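Long-range contacts in endo-beta-1,2-glucanase (Talaromyces funiculosus, PDB 6IMV), which hydrolyses internal beta-1,2-glucosidic linkages in beta-1,2-glucans as an endo-acting fungal glycoside hydrolase: residues Arg16-Tyr21 with Lys409-Tyr414; Ala345-Val350 with Thr417-Arg422; Thr425-Leu430 with Thr496-Phe501. One frame throughout, in Å; residues are numbered along the deposited sequence.

All three contacts gather round one antiparallel sheet, and their chemistry changes with depth. Contact 1, wholly buried, holds the N-terminal loop to strand 411-412 through an amide gripped by two donors. Contact 2 is also largely buried and the most polar: it joins strand 415-421 to the hairpin strand 347-352, and reaches the bound glucose at one end and an N-glycan at the other. Contact 3, partly at the surface, lays the C-terminal loop on strand 427-432 by van der Waals packing, with no hydrogen bond between the two segments. Strands 411-412, 415-421 and 427-432 are successive neighbours in that sheet. Contacts 1 and 3 meet through the Arg-16 to Asp-500 salt bridge.

Contact 1. Residues Arg16-Tyr21 with Lys409-Tyr414; sequences RFAHQY and KMQNIY
Arg-16, Phe-17 and Ala-18 all converge on a single side chain, the amide of Gln-411, which reaches from the short strand 411-412 into the loop preceding helix 23-28. Arg-16 NH1 donates to Gln-411 OE1 at 2.9 Å, with the oxygen almost exactly in the guanidinium plane and the N-H lying on a lone pair in the plane of the amide carbonyl; the two planes are themselves turned 64° apart. CD of Arg-16 also passes 3.6 Å from Gln-411 OE1. The guanidinium has further partners: NE forms a salt bridge with Asp-500, NH1 also donates to the carbonyl of Ala-405 and NH2 to that of Gly-407, at and just past the end of helix 394-405.

Phe-17 presents a ring face. Gln-411 NE2 lies 3.2 Å above that plane, displaced toward the CD2-CE2 side, and ring and amide stand nearly perpendicular, at 78°. CG lies between the backbone N and the carbonyl carbon (chi1 67°); the ring also touches Val-37 of helix 30-41.

Ala-18 closes the site from its backbone and its methyl group. Its N donates to Gln-411 OE1 at 3.1 Å, tilted out of the carbonyl plane, and CB packs 3.4 Å from Gln-411 CD.

One amide oxygen therefore takes two N-H donors, one from a side chain and one from the main chain, while the amide nitrogen faces an aromatic ring. This assigns the two ends of the amide and fixes its rotation. Because the arginine also meets carbonyls at a helix C-terminus and a carboxylate, its positive charge is probably well compensated in this buried place. These bonds link the N-terminal loop to sheet, helix and C-terminal loop.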
loop_
_atom_site.group_PDB
_atom_site.type_symbol
_atom_site.label_atom_id
_atom_site.label_comp_id
_atom_site.label_asym_id
_atom_site.label_seq_id
_atom_site.Cartn_x
_atom_site.Cartn_y
_atom_site.Cartn_z
ATOM N N ARG A 16 -19.553 -1.762 -15.628
ATOM C CA ARG A 16 -18.558 -1.760 -16.687
ATOM C C ARG A 16 -18.368 -0.331 -17.215
ATOM O O ARG A 16 -18.324 -0.113 -18.404
ATOM C CB ARG A 16 -18.989 -2.754 -17.777
ATOM C CG ARG A 16 -17.849 -3.292 -18.627
ATOM C CD ARG A 16 -16.903 -4.181 -17.838
ATOM N NE ARG A 16 -15.888 -4.821 -18.682
ATOM C CZ ARG A 16 -14.603 -4.494 -18.728
ATOM N NH1 ARG A 16 -14.149 -3.414 -18.104
ATOM N NH2 ARG A 16 -13.769 -5.270 -19.397
ATOM N N PHE A 17 -18.188 0.636 -16.303
ATOM C CA PHE A 17 -18.145 2.058 -16.647
ATOM C C PHE A 17 -16.851 2.432 -17.382
ATOM O O PHE A 17 -16.830 3.443 -18.096
ATOM C CB PHE A 17 -18.312 2.937 -15.402
ATOM C CG PHE A 17 -17.166 2.860 -14.423
ATOM C CD1 PHE A 17 -16.033 3.644 -14.598
ATOM C CD2 PHE A 17 -17.213 1.995 -13.343
ATOM C CE1 PHE A 17 -14.975 3.555 -13.711
ATOM C CE2 PHE A 17 -16.156 1.928 -12.447
ATOM C CZ PHE A 17 -15.042 2.700 -12.637
ATOM N N ALA A 18 -15.781 1.645 -17.221
ATOM C CA ALA A 18 -14.476 2.034 -17.756
ATOM C C ALA A 18 -14.557 2.289 -19.266
ATOM O O ALA A 18 -13.976 3.264 -19.742
ATOM C CB ALA A 18 -13.426 1.007 -17.434
ATOM N N HIS A 19 -15.286 1.442 -20.011
ATOM C CA HIS A 19 -15.353 1.614 -21.472
ATOM C C HIS A 19 -16.541 2.494 -21.897
ATOM O O HIS A 19 -16.718 2.720 -23.101
ATOM C CB HIS A 19 -15.287 0.274 -22.225
ATOM C CG HIS A 19 -16.402 -0.691 -21.990
ATOM N ND1 HIS A 19 -16.203 -2.056 -22.117
ATOM C CD2 HIS A 19 -17.704 -0.521 -21.671
ATOM C CE1 HIS A 19 -17.340 -2.688 -21.899
ATOM N NE2 HIS A 19 -18.285 -1.766 -21.618
ATOM N N GLN A 20 -17.308 3.021 -20.933
ATOM C CA GLN A 20 -18.334 4.044 -21.187
ATOM C C GLN A 20 -17.699 5.431 -21.390
ATOM O O GLN A 20 -18.370 6.326 -21.913
ATOM C CB GLN A 20 -19.345 4.129 -20.040
ATOM C CG GLN A 20 -20.291 2.943 -19.945
ATOM C CD GLN A 20 -21.265 3.089 -18.800
ATOM O OE1 GLN A 20 -20.952 3.647 -17.755
ATOM N NE2 GLN A 20 -22.470 2.577 -18.978
ATOM N N TYR A 21 -16.444 5.611 -20.937
ATOM C CA TYR A 21 -15.651 6.817 -21.139
ATOM C C TYR A 21 -14.599 6.578 -22.223
ATOM O O TYR A 21 -14.064 5.478 -22.337
ATOM C CB TYR A 21 -14.864 7.189 -19.877
ATOM C CG TYR A 21 -15.659 7.635 -18.678
ATOM C CD1 TYR A 21 -16.382 6.732 -17.920
ATOM C CD2 TYR A 21 -15.618 8.953 -18.247
ATOM C CE1 TYR A 21 -17.089 7.128 -16.799
ATOM C CE2 TYR A 21 -16.319 9.368 -17.128
ATOM C CZ TYR A 21 -17.052 8.451 -16.398
ATOM O OH TYR A 21 -17.724 8.853 -15.282
ATOM N N LYS A 409 -12.543 -8.848 -18.501
ATOM C CA LYS A 409 -12.676 -9.323 -17.118
ATOM C C LYS A 409 -11.972 -8.403 -16.110
ATOM O O LYS A 409 -11.792 -8.800 -14.985
ATOM C CB LYS A 409 -12.108 -10.737 -16.942
ATOM C CG LYS A 409 -12.490 -11.756 -18.004
ATOM C CD LYS A 409 -11.864 -13.122 -17.756
ATOM C CE LYS A 409 -12.755 -14.035 -16.948
ATOM N NZ LYS A 409 -13.865 -14.603 -17.759
ATOM N N MET A 410 -11.624 -7.170 -16.488
ATOM C CA MET A 410 -10.777 -6.351 -15.626
ATOM C C MET A 410 -11.606 -5.376 -14.774
ATOM O O MET A 410 -11.042 -4.657 -13.943
ATOM C CB MET A 410 -9.708 -5.623 -16.443
ATOM C CG MET A 410 -8.564 -6.552 -16.840
ATOM S SD MET A 410 -7.818 -7.362 -15.376
ATOM C CE MET A 410 -6.957 -5.979 -14.627
ATOM N N GLN A 411 -12.933 -5.398 -14.934
ATOM C CA GLN A 411 -13.853 -4.857 -13.933
ATOM C C GLN A 411 -14.793 -5.966 -13.458
ATOM O O GLN A 411 -15.112 -6.920 -14.198
ATOM C CB GLN A 411 -14.684 -3.685 -14.461
ATOM C CG GLN A 411 -13.875 -2.444 -14.791
ATOM C CD GLN A 411 -14.762 -1.317 -15.266
ATOM O OE1 GLN A 411 -15.306 -1.342 -16.379
ATOM N NE2 GLN A 411 -14.925 -0.315 -14.410
ATOM N N ASN A 412 -15.245 -5.811 -12.207
ATOM C CA ASN A 412 -16.161 -6.729 -11.558
ATOM C C ASN A 412 -17.070 -5.920 -10.623
ATOM O O ASN A 412 -16.856 -4.724 -10.455
ATOM C CB ASN A 412 -15.394 -7.831 -10.822
ATOM C CG ASN A 412 -14.429 -7.282 -9.798
ATOM O OD1 ASN A 412 -14.838 -6.866 -8.716
ATOM N ND2 ASN A 412 -13.147 -7.286 -10.123
ATOM N N ILE A 413 -18.036 -6.596 -9.990
ATOM C CA ILE A 413 -19.025 -5.944 -9.105
ATOM C C ILE A 413 -18.385 -5.480 -7.794
ATOM O O ILE A 413 -19.087 -4.912 -6.951
ATOM C CB ILE A 413 -20.235 -6.857 -8.824
ATOM C CG1 ILE A 413 -19.845 -8.189 -8.176
ATOM C CG2 ILE A 413 -21.060 -7.065 -10.083
ATOM C CD1 ILE A 413 -21.017 -8.930 -7.572
ATOM N N TYR A 414 -17.076 -5.712 -7.621
ATOM C CA TYR A 414 -16.317 -5.173 -6.486
ATOM C C TYR A 414 -15.230 -4.198 -6.966
ATOM O O TYR A 414 -14.288 -3.907 -6.214
ATOM C CB TYR A 414 -15.701 -6.322 -5.679
ATOM C CG TYR A 414 -16.605 -7.512 -5.471
ATOM C CD1 TYR A 414 -17.500 -7.560 -4.412
ATOM C CD2 TYR A 414 -16.579 -8.589 -6.350
ATOM C CE1 TYR A 414 -18.342 -8.649 -4.229
ATOM C CE2 TYR A 414 -17.397 -9.688 -6.172
ATOM C CZ TYR A 414 -18.282 -9.716 -5.109
ATOM O OH TYR A 414 -19.089 -10.800 -4.956
#

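Contact 2. Residues Ala345-Val350 with Thr417-Arg422; sequences ASINNV and TESTRR. With NAG (2-acetamido-2-deoxy-beta-D-glucopyranose), chain C; BGC (beta-D-glucopyranose), chain I; NAG (2-acetamido-2-deoxy-beta-D-glucopyranose), chain B.
Asn-348 and Glu-418 meet where the beta-hairpin of strands 347-352 and 357-362 packs across strand 415-421 of the larger antiparallel sheet, beside the glucose-binding pocket. Along Asn-348, CB already lies 3.2 Å from Glu-418 OE2, and CG, anti to the carbonyl carbon and beside the backbone N (chi1 -77°), lies near both that oxygen and the glucose O4. OD1 lies 3.8 Å from glucose O4, with no hydrogen bond between them. At the tip ND2 serves two acceptors: it donates to Glu-418 OE2 at 2.8 Å, approaching from above the carboxylate plane, and to glucose O4 at 2.9 Å in a nearly straight bond (169°). The backbone N of Asn-348 also donates to OE2, which receives it on its anti lone pair. Glu-418 thus probably acts from the second shell, helping to position a sugar-binding asparagine, and its OE1 is held in turn by Ser-435 and the pocket residue Thr-432. An alanine in place of Glu-418 would probably leave both nitrogens of Asn-348 without this acceptor and its amide freer to turn away from the sugar.

Ile-347 meets the carboxylate tip to tip, CD1 lying 3.4 Å from Glu-418 CD. One residue past Glu-418, Ser-419 OG donates to Asn-348 O at 3.0 Å. At the outer end Val-350 CG1 packs 3.6 Å from Arg-421 CG, while Asn-349 ND2 carries an N-linked glycan. Asp-379 and Asp-423 pair with Arg-421, whose NH1 also donates, at 2.9 Å, to a water in the guanidinium plane that itself donates to Asn-349 OD1.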
loop_
_atom_site.group_PDB
_atom_site.type_symbol
_atom_site.label_atom_id
_atom_site.label_comp_id
_atom_site.label_asym_id
_atom_site.label_seq_id
_atom_site.Cartn_x
_atom_site.Cartn_y
_atom_site.Cartn_z
ATOM N N ALA A 345 3.724 -3.788 -11.251
ATOM C CA ALA A 345 3.927 -3.850 -9.816
ATOM C C ALA A 345 3.794 -5.306 -9.350
ATOM O O ALA A 345 3.145 -6.123 -10.016
ATOM C CB ALA A 345 2.932 -2.949 -9.115
ATOM N N SER A 346 4.429 -5.628 -8.222
ATOM C CA SER A 346 4.277 -6.925 -7.588
ATOM C C SER A 346 2.781 -7.256 -7.487
ATOM O O SER A 346 1.970 -6.420 -7.045
ATOM C CB SER A 346 4.935 -6.954 -6.225
ATOM O OG SER A 346 6.284 -6.513 -6.287
ATOM N N ILE A 347 2.410 -8.470 -7.902
ATOM C CA ILE A 347 1.001 -8.802 -8.143
ATOM C C ILE A 347 0.825 -10.325 -8.227
ATOM O O ILE A 347 1.759 -11.060 -8.587
ATOM C CB ILE A 347 0.519 -8.105 -9.438
ATOM C CG1 ILE A 347 -1.001 -8.084 -9.555
ATOM C CG2 ILE A 347 1.154 -8.722 -10.684
ATOM C CD1 ILE A 347 -1.675 -7.184 -8.554
ATOM N N ASN A 348 -0.391 -10.784 -7.909
ATOM C CA ASN A 348 -0.805 -12.156 -8.151
ATOM C C ASN A 348 -0.865 -12.410 -9.659
ATOM O O ASN A 348 -1.260 -11.541 -10.446
ATOM C CB ASN A 348 -2.143 -12.490 -7.487
ATOM C CG ASN A 348 -1.986 -12.718 -6.002
ATOM O OD1 ASN A 348 -1.536 -13.786 -5.583
ATOM N ND2 ASN A 348 -2.298 -11.710 -5.207
ATOM N N ASN A 349 -0.465 -13.631 -10.023
ATOM C CA ASN A 349 -0.481 -14.139 -11.377
ATOM C C ASN A 349 -1.919 -14.507 -11.750
ATOM O O ASN A 349 -2.830 -14.455 -10.903
ATOM C CB ASN A 349 0.446 -15.352 -11.490
ATOM C CG ASN A 349 1.031 -15.572 -12.871
ATOM O OD1 ASN A 349 0.614 -14.946 -13.850
ATOM N ND2 ASN A 349 2.002 -16.470 -12.940
ATOM N N VAL A 350 -2.101 -14.908 -13.010
ATOM C CA VAL A 350 -3.403 -15.271 -13.563
ATOM C C VAL A 350 -3.988 -16.482 -12.825
ATOM O O VAL A 350 -3.272 -17.301 -12.230
ATOM C CB VAL A 350 -3.315 -15.550 -15.072
ATOM C CG1 VAL A 350 -2.810 -14.348 -15.841
ATOM C CG2 VAL A 350 -2.456 -16.768 -15.389
ATOM N N THR A 417 -10.295 -5.602 -11.207
ATOM C CA THR A 417 -9.757 -6.944 -11.057
ATOM C C THR A 417 -8.244 -6.851 -10.796
ATOM O O THR A 417 -7.591 -5.881 -11.225
ATOM C CB THR A 417 -10.103 -7.767 -12.303
ATOM O OG1 THR A 417 -11.508 -7.669 -12.544
ATOM C CG2 THR A 417 -9.718 -9.221 -12.186
ATOM N N GLU A 418 -7.697 -7.873 -10.122
ATOM C CA GLU A 418 -6.296 -7.914 -9.645
ATOM C C GLU A 418 -5.307 -7.555 -10.769
ATOM O O GLU A 418 -4.484 -6.635 -10.624
ATOM C CB GLU A 418 -5.993 -9.299 -9.062
ATOM C CG GLU A 418 -4.531 -9.521 -8.673
ATOM C CD GLU A 418 -4.131 -9.166 -7.253
ATOM O OE1 GLU A 418 -4.950 -8.552 -6.541
ATOM O OE2 GLU A 418 -2.985 -9.494 -6.860
ATOM N N SER A 419 -5.353 -8.304 -11.875
ATOM C CA SER A 419 -4.330 -8.195 -12.912
ATOM C C SER A 419 -4.773 -8.902 -14.193
ATOM O O SER A 419 -5.653 -9.746 -14.154
ATOM C CB SER A 419 -3.013 -8.756 -12.434
ATOM O OG SER A 419 -3.065 -10.167 -12.361
ATOM N N THR A 420 -4.118 -8.530 -15.302
ATOM C CA THR A 420 -4.264 -9.161 -16.605
ATOM C C THR A 420 -2.873 -9.359 -17.224
ATOM O O THR A 420 -1.978 -8.538 -17.044
ATOM C CB THR A 420 -5.142 -8.322 -17.546
ATOM O OG1 THR A 420 -5.250 -9.003 -18.796
ATOM C CG2 THR A 420 -4.616 -6.923 -17.794
ATOM N N ARG A 421 -2.718 -10.441 -17.987
ATOM C CA ARG A 421 -1.600 -10.549 -18.895
ATOM C C ARG A 421 -1.657 -9.365 -19.868
ATOM O O ARG A 421 -2.754 -8.957 -20.308
ATOM C CB ARG A 421 -1.645 -11.884 -19.643
ATOM C CG ARG A 421 -1.208 -13.076 -18.803
ATOM C CD ARG A 421 -1.140 -14.366 -19.600
ATOM N NE ARG A 421 -0.168 -14.259 -20.686
ATOM C CZ ARG A 421 1.134 -14.524 -20.591
ATOM N NH1 ARG A 421 1.669 -14.886 -19.436
ATOM N NH2 ARG A 421 1.898 -14.417 -21.661
ATOM N N ARG A 422 -0.491 -8.812 -20.216
ATOM C CA ARG A 422 -0.469 -7.697 -21.161
ATOM C C ARG A 422 -0.921 -8.164 -22.556
ATOM O O ARG A 422 -1.372 -7.345 -23.349
ATOM C CB ARG A 422 0.892 -6.993 -21.184
ATOM C CG ARG A 422 2.066 -7.842 -21.640
ATOM C CD ARG A 422 3.338 -7.026 -21.559
ATOM N NE ARG A 422 4.535 -7.795 -21.844
ATOM C CZ ARG A 422 4.978 -8.088 -23.058
ATOM N NH1 ARG A 422 4.308 -7.700 -24.130
ATOM N NH2 ARG A 422 6.092 -8.782 -23.181
HETATM C C1 NAG C . 2.690 -16.821 -14.154
HETATM C C2 NAG C . 3.944 -17.592 -13.793
HETATM C C3 NAG C . 4.721 -17.878 -15.070
HETATM C C4 NAG C . 3.866 -18.684 -16.026
HETATM C C5 NAG C . 2.517 -18.010 -16.237
HETATM C C6 NAG C . 1.576 -18.940 -16.997
HETATM C C7 NAG C . 4.664 -16.964 -11.534
HETATM C C8 NAG C . 5.680 -16.187 -10.745
HETATM N N2 NAG C . 4.764 -16.854 -12.852
HETATM O O3 NAG C . 5.909 -18.586 -14.764
HETATM O O4 NAG C . 4.561 -18.742 -17.281
HETATM O O5 NAG C . 1.891 -17.642 -15.000
HETATM O O6 NAG C . 0.376 -18.226 -17.271
HETATM O O7 NAG C . 3.809 -17.645 -10.995
HETATM C C2 BGC I . 1.031 -13.235 -0.934
HETATM C C3 BGC I . -0.345 -13.282 -1.621
HETATM C C4 BGC I . -1.098 -11.942 -1.506
HETATM C C5 BGC I . -0.164 -10.782 -1.885
HETATM C C6 BGC I . -0.814 -9.406 -1.726
HETATM C C1 BGC I . 1.809 -12.003 -1.377
HETATM O O1 BGC I . 3.086 -11.876 -0.747
HETATM O O2 BGC I . 1.772 -14.381 -1.315
HETATM O O3 BGC I . -1.144 -14.332 -1.073
HETATM O O4 BGC I . -2.282 -11.927 -2.330
HETATM O O5 BGC I . 1.031 -10.840 -1.096
HETATM O O6 BGC I . -1.095 -9.181 -0.347
HETATM C C1 NAG B . 4.706 -20.110 -17.711
HETATM C C2 NAG B . 5.026 -20.162 -19.203
HETATM C C3 NAG B . 5.282 -21.600 -19.674
HETATM C C4 NAG B . 6.178 -22.388 -18.725
HETATM C C5 NAG B . 5.615 -22.238 -17.303
HETATM C C6 NAG B . 6.319 -23.077 -16.242
HETATM C C7 NAG B . 3.723 -18.469 -20.428
HETATM C C8 NAG B . 2.389 -18.228 -21.068
HETATM N N2 NAG B . 3.862 -19.678 -19.911
HETATM O O3 NAG B . 5.877 -21.607 -20.975
HETATM O O4 NAG B . 6.223 -23.752 -19.190
HETATM O O5 NAG B . 5.678 -20.842 -16.961
HETATM O O6 NAG B . 7.547 -22.449 -15.857
HETATM O O7 NAG B . 4.592 -17.612 -20.384
HETATM O O HOH W 1 0.477 -15.224 -16.804
#

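Contact 3. Residues Thr425-Leu430 with Thr496-Phe501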
loop_
_atom_site.group_PDB
_atom_site.type_symbol
_atom_site.label_atom_id
_atom_site.label_comp_id
_atom_site.label_asym_id
_atom_site.label_seq_id
_atom_site.Cartn_x
_atom_site.Cartn_y
_atom_site.Cartn_z
ATOM N N THR A 425 -4.449 -12.861 -22.656
ATOM C CA THR A 425 -4.819 -14.282 -22.745
ATOM C C THR A 425 -5.167 -14.861 -21.367
ATOM O O THR A 425 -5.550 -16.021 -21.256
ATOM C CB THR A 425 -3.692 -15.126 -23.357
ATOM O OG1 THR A 425 -2.552 -15.025 -22.500
ATOM C CG2 THR A 425 -3.334 -14.698 -24.766
ATOM N N GLY A 426 -5.010 -14.066 -20.308
ATOM C CA GLY A 426 -5.273 -14.517 -18.955
ATOM C C GLY A 426 -5.483 -13.356 -17.997
ATOM O O GLY A 426 -4.994 -12.257 -18.229
ATOM N N VAL A 427 -6.199 -13.638 -16.907
ATOM C CA VAL A 427 -6.542 -12.666 -15.891
ATOM C C VAL A 427 -6.425 -13.347 -14.522
ATOM O O VAL A 427 -6.671 -14.553 -14.398
ATOM C CB VAL A 427 -7.958 -12.112 -16.161
ATOM C CG1 VAL A 427 -8.566 -11.450 -14.949
ATOM C CG2 VAL A 427 -7.979 -11.153 -17.339
ATOM N N SER A 428 -6.026 -12.572 -13.506
ATOM C CA SER A 428 -6.096 -13.001 -12.112
ATOM C C SER A 428 -7.494 -12.681 -11.585
ATOM O O SER A 428 -7.794 -11.523 -11.305
ATOM C CB SER A 428 -5.035 -12.338 -11.271
ATOM O OG SER A 428 -5.034 -12.869 -9.954
ATOM N N ALA A 429 -8.346 -13.706 -11.483
ATOM C CA ALA A 429 -9.742 -13.523 -11.079
ATOM C C ALA A 429 -9.784 -13.432 -9.553
ATOM O O ALA A 429 -10.148 -14.382 -8.846
ATOM C CB ALA A 429 -10.582 -14.653 -11.627
ATOM N N LEU A 430 -9.329 -12.279 -9.057
ATOM C CA LEU A 430 -8.983 -12.103 -7.678
ATOM C C LEU A 430 -9.161 -10.627 -7.305
ATOM O O LEU A 430 -9.053 -9.744 -8.168
ATOM C CB LEU A 430 -7.529 -12.564 -7.518
ATOM C CG LEU A 430 -6.956 -12.525 -6.100
ATOM C CD1 LEU A 430 -7.562 -13.623 -5.251
ATOM C CD2 LEU A 430 -5.441 -12.643 -6.124
ATOM N N THR A 496 -8.574 -11.505 -26.864
ATOM C CA THR A 496 -8.183 -12.784 -27.436
ATOM C C THR A 496 -9.292 -13.830 -27.264
ATOM O O THR A 496 -9.057 -15.003 -27.490
ATOM C CB THR A 496 -6.891 -13.292 -26.781
ATOM O OG1 THR A 496 -7.173 -13.559 -25.404
ATOM C CG2 THR A 496 -5.755 -12.304 -26.906
ATOM N N GLY A 497 -10.482 -13.412 -26.831
ATOM C CA GLY A 497 -11.571 -14.352 -26.627
ATOM C C GLY A 497 -11.974 -14.541 -25.167
ATOM O O GLY A 497 -12.944 -15.251 -24.886
ATOM N N LEU A 498 -11.255 -13.918 -24.225
ATOM C CA LEU A 498 -11.749 -13.853 -22.849
ATOM C C LEU A 498 -13.090 -13.119 -22.851
ATOM O O LEU A 498 -13.267 -12.164 -23.596
ATOM C CB LEU A 498 -10.751 -13.115 -21.945
ATOM C CG LEU A 498 -9.417 -13.809 -21.694
ATOM C CD1 LEU A 498 -8.577 -12.999 -20.720
ATOM C CD2 LEU A 498 -9.616 -15.229 -21.184
ATOM N N VAL A 499 -13.989 -13.533 -21.958
ATOM C CA VAL A 499 -15.343 -12.989 -21.867
ATOM C C VAL A 499 -15.494 -12.281 -20.514
ATOM O O VAL A 499 -15.138 -12.839 -19.484
ATOM C CB VAL A 499 -16.397 -14.103 -22.040
ATOM C CG1 VAL A 499 -17.820 -13.549 -21.983
ATOM C CG2 VAL A 499 -16.178 -14.897 -23.327
ATOM N N ASP A 500 -16.046 -11.063 -20.527
ATOM C CA ASP A 500 -16.303 -10.320 -19.299
ATOM C C ASP A 500 -17.136 -11.188 -18.347
ATOM O O ASP A 500 -17.925 -12.047 -18.784
ATOM C CB ASP A 500 -17.019 -8.998 -19.581
ATOM C CG ASP A 500 -16.112 -7.871 -20.043
ATOM O OD1 ASP A 500 -14.879 -8.031 -19.989
ATOM O OD2 ASP A 500 -16.654 -6.844 -20.451
ATOM N N PHE A 501 -16.960 -10.940 -17.047
ATOM C CA PHE A 501 -17.784 -11.556 -16.013
ATOM C C PHE A 501 -19.265 -11.286 -16.305
ATOM O O PHE A 501 -19.625 -10.192 -16.721
ATOM C CB PHE A 501 -17.392 -11.016 -14.638
ATOM C CG PHE A 501 -15.977 -11.321 -14.222
ATOM C CD1 PHE A 501 -15.503 -12.626 -14.210
ATOM C CD2 PHE A 501 -15.134 -10.308 -13.788
ATOM C CE1 PHE A 501 -14.206 -12.909 -13.804
ATOM C CE2 PHE A 501 -13.842 -10.596 -13.374
ATOM C CZ PHE A 501 -13.379 -11.894 -13.382
#
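Leu-498 and Thr-425 carry the largest shares of this contact, in which the C-terminal loop runs alongside the start of strand 427-432, a member of the main antiparallel sheet. The two backbones run in nearly the same direction, 17° apart, but exchange no hydrogen bonds. Leu-498 has its CG anti to the carbonyl carbon (chi1 -67°) and makes its nearest approaches through branch CD1, which lies 3.7 Å from Gly-426 N and 3.9 Å from Val-427 CG2. The second branch, CD2, lies beside Thr-425 O.

Thr-425 directs CB away from the loop yet is covered through its backbone and methyl group. Thr-496 OG1 stands 3.6 Å from Thr-425 CA, and the two CG2 methyls touch at 4.0 Å. Both hydroxyls are engaged with the loop just ahead of the strand, Thr-496 OG1 with Gly-424 O and Thr-425 OG1 with Asp-423. The contact is thus plain packing of loop on sheet. Farther along, where Ala-429 forms the centre of an inverse gamma turn, its CB sits at the edge of the Phe-501 ring, 4.3 Å from CZ.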